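PDB 5O63: restriction endonuclease UbaLAI from Unidentified, which cleaves DNA as a Type IIE restriction enzyme and is represented here by its N-terminal B3 domain, which binds the cognate DNA sequence. Local coordinates for residues P106-L112 and Y124-S130. Where two conformers were deposited one is given. Numbering follows the deposited sequence.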
loop_
_atom_site.group_PDB
_atom_site.type_symbol
_atom_site.label_atom_id
_atom_site.label_comp_id
_atom_site.label_asym_id
_atom_site.label_seq_id
_atom_site.Cartn_x
_atom_site.Cartn_y
_atom_site.Cartn_z
ATOM N N PRO A 106 -8.732 5.109 12.743
ATOM C CA PRO A 106 -8.178 5.180 11.384
ATOM C C PRO A 106 -7.642 3.820 10.893
ATOM O O PRO A 106 -7.333 2.895 11.665
ATOM C CB PRO A 106 -7.005 6.161 11.520
ATOM C CG PRO A 106 -6.587 5.997 13.009
ATOM C CD PRO A 106 -7.925 5.907 13.713
ATOM N N ARG A 107 -7.557 3.750 9.574
ATOM C CA ARG A 107 -7.018 2.575 8.838
ATOM C C ARG A 107 -5.772 2.993 8.098
ATOM O O ARG A 107 -5.648 4.153 7.712
ATOM C CB ARG A 107 -8.050 2.064 7.838
ATOM C CG ARG A 107 -9.254 1.397 8.481
ATOM C CD ARG A 107 -10.379 1.095 7.441
ATOM N NE ARG A 107 -10.911 2.360 6.851
ATOM C CZ ARG A 107 -11.380 2.484 5.614
ATOM N NH1 ARG A 107 -11.519 1.389 4.793
ATOM N NH2 ARG A 107 -11.803 3.669 5.165
ATOM N N LEU A 108 -4.845 2.048 7.900
ATOM C CA LEU A 108 -3.583 2.332 7.234
ATOM C C LEU A 108 -3.359 1.267 6.139
ATOM O O LEU A 108 -3.651 0.109 6.373
ATOM C CB LEU A 108 -2.411 2.297 8.268
ATOM C CG LEU A 108 -1.036 2.673 7.761
ATOM C CD1 LEU A 108 -0.948 4.192 7.466
ATOM C CD2 LEU A 108 0.091 2.267 8.803
ATOM N N THR A 109 -2.832 1.681 4.999
ATOM C CA THR A 109 -2.221 0.733 4.071
ATOM C C THR A 109 -0.760 1.041 3.905
ATOM O O THR A 109 -0.387 2.215 3.791
ATOM C CB THR A 109 -2.922 0.756 2.710
ATOM O OG1 THR A 109 -2.869 2.078 2.115
ATOM C CG2 THR A 109 -4.338 0.283 2.850
ATOM N N ILE A 110 0.079 -0.007 3.889
ATOM C CA ILE A 110 1.491 0.149 3.589
ATOM C C ILE A 110 1.808 -0.665 2.342
ATOM O O ILE A 110 1.494 -1.840 2.283
ATOM C CB ILE A 110 2.390 -0.300 4.726
ATOM C CG1 ILE A 110 2.081 0.476 6.010
ATOM C CG2 ILE A 110 3.914 -0.204 4.255
ATOM C CD1 ILE A 110 2.842 -0.060 7.166
ATOM N N PHE A 111 2.432 -0.028 1.351
ATOM C CA PHE A 111 2.942 -0.734 0.191
ATOM C C PHE A 111 4.454 -0.571 0.230
ATOM O O PHE A 111 4.963 0.507 0.479
ATOM C CB PHE A 111 2.418 -0.155 -1.119
ATOM C CG PHE A 111 0.920 -0.243 -1.311
ATOM C CD1 PHE A 111 0.415 -1.235 -2.131
ATOM C CD2 PHE A 111 0.057 0.731 -0.755
ATOM C CE1 PHE A 111 -0.980 -1.318 -2.349
ATOM C CE2 PHE A 111 -1.335 0.628 -0.975
ATOM C CZ PHE A 111 -1.801 -0.390 -1.767
ATOM N N LEU A 112 5.174 -1.642 -0.048
ATOM C CA LEU A 112 6.632 -1.584 -0.077
ATOM C C LEU A 112 7.064 -2.132 -1.426
ATOM O O LEU A 112 6.551 -3.177 -1.841
ATOM C CB LEU A 112 7.225 -2.442 1.039
ATOM C CG LEU A 112 8.715 -2.355 1.325
ATOM C CD1 LEU A 112 8.970 -1.084 2.094
ATOM C CD2 LEU A 112 9.219 -3.641 2.090
ATOM N N TYR A 124 4.876 -5.430 -1.898
ATOM C CA TYR A 124 4.380 -5.975 -0.622
ATOM C C TYR A 124 3.256 -5.103 -0.140
ATOM O O TYR A 124 3.332 -3.907 -0.322
ATOM C CB TYR A 124 5.455 -5.960 0.441
ATOM C CG TYR A 124 6.595 -6.832 0.073
ATOM C CD1 TYR A 124 6.755 -8.090 0.689
ATOM C CD2 TYR A 124 7.532 -6.429 -0.910
ATOM C CE1 TYR A 124 7.817 -8.950 0.356
ATOM C CE2 TYR A 124 8.606 -7.292 -1.248
ATOM C CZ TYR A 124 8.721 -8.557 -0.609
ATOM O OH TYR A 124 9.753 -9.464 -0.892
ATOM N N PHE A 125 2.264 -5.719 0.502
ATOM C CA PHE A 125 1.153 -4.938 1.051
ATOM C C PHE A 125 0.845 -5.345 2.447
ATOM O O PHE A 125 0.742 -6.529 2.756
ATOM C CB PHE A 125 -0.069 -5.173 0.150
ATOM C CG PHE A 125 -1.339 -4.633 0.689
ATOM C CD1 PHE A 125 -2.199 -5.444 1.422
ATOM C CD2 PHE A 125 -1.680 -3.314 0.441
ATOM C CE1 PHE A 125 -3.432 -4.937 1.927
ATOM C CE2 PHE A 125 -2.910 -2.772 0.935
ATOM C CZ PHE A 125 -3.779 -3.589 1.680
ATOM N N ASP A 126 0.587 -4.359 3.319
ATOM C CA ASP A 126 0.197 -4.587 4.702
ATOM C C ASP A 126 -0.905 -3.573 5.028
ATOM O O ASP A 126 -1.006 -2.556 4.376
ATOM C CB ASP A 126 1.396 -4.397 5.615
ATOM C CG ASP A 126 1.208 -4.950 7.031
ATOM O OD1 ASP A 126 0.191 -5.577 7.353
ATOM O OD2 ASP A 126 2.179 -4.849 7.817
ATOM N N CYS A 127 -1.754 -3.913 5.985
ATOM C CA CYS A 127 -2.789 -2.953 6.375
ATOM C C CYS A 127 -3.289 -3.226 7.750
ATOM O O CYS A 127 -3.062 -4.292 8.329
ATOM C CB CYS A 127 -3.920 -2.957 5.398
ATOM S SG CYS A 127 -4.891 -4.468 5.490
ATOM N N ALA A 128 -3.964 -2.230 8.306
ATOM C CA ALA A 128 -4.304 -2.242 9.694
ATOM C C ALA A 128 -5.440 -1.286 9.993
ATOM O O ALA A 128 -5.707 -0.372 9.242
ATOM C CB ALA A 128 -3.067 -1.859 10.543
ATOM N N ASN A 129 -6.108 -1.559 11.115
ATOM C CA ASN A 129 -7.063 -0.601 11.639
ATOM C C ASN A 129 -6.868 -0.427 13.149
ATOM O O ASN A 129 -5.912 -0.941 13.726
ATOM C CB ASN A 129 -8.495 -1.004 11.272
ATOM C CG ASN A 129 -8.987 -2.272 11.977
ATOM O OD1 ASN A 129 -8.613 -2.597 13.109
ATOM N ND2 ASN A 129 -9.920 -2.955 11.296
ATOM N N SER A 130 -7.772 0.356 13.754
ATOM C CA SER A 130 -7.569 0.757 15.131
ATOM C C SER A 130 -8.479 0.041 16.110
ATOM O O SER A 130 -8.705 0.526 17.232
ATOM C CB SER A 130 -7.771 2.268 15.247
ATOM O OG SER A 130 -6.833 2.941 14.430
#
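Residues 108-112 and 124-128, in the two arms of the B3-domain β-hairpin 108-116/121-128, run antiparallel (165°), their axes approaching to 4.6 Å. Leu108–Ala128, Ile110–Asp126 and Leu112–Tyr124 are hydrogen-bonded pairs, each joined by two main-chain bonds; Ile110 N to Asp126 O, at 2.8 Å, is almost linear. Beyond the Leu108–Ala128 pair, Ser130 OG donates to Pro106 O (2.8 Å), extending the link to Pro106 and Ser130. The non-hydrogen-bonded pairs Thr109–Cys127 and Phe111–Phe125 share one face of the sheet, where the edge of the Phe125 ring meets the face of Phe111 in a T-shaped stack (centroids 5.1 Å apart, planes at 62°), while Thr109 CG2 lies 3.9 Å from Phe125 CE2. Phe50 adds a further edge-to-face partner to Phe111. On the opposite face, with Leu108, Leu112, Tyr124 and Ala128, Ile110 packs between helices 3-14 and 136-144, and Asp126 forms a salt bridge with Arg135 and a hydrogen bond with Tyr7. Backbone bonds to strands 19-28 and 62-70 embed the hairpin within the mixed sheet.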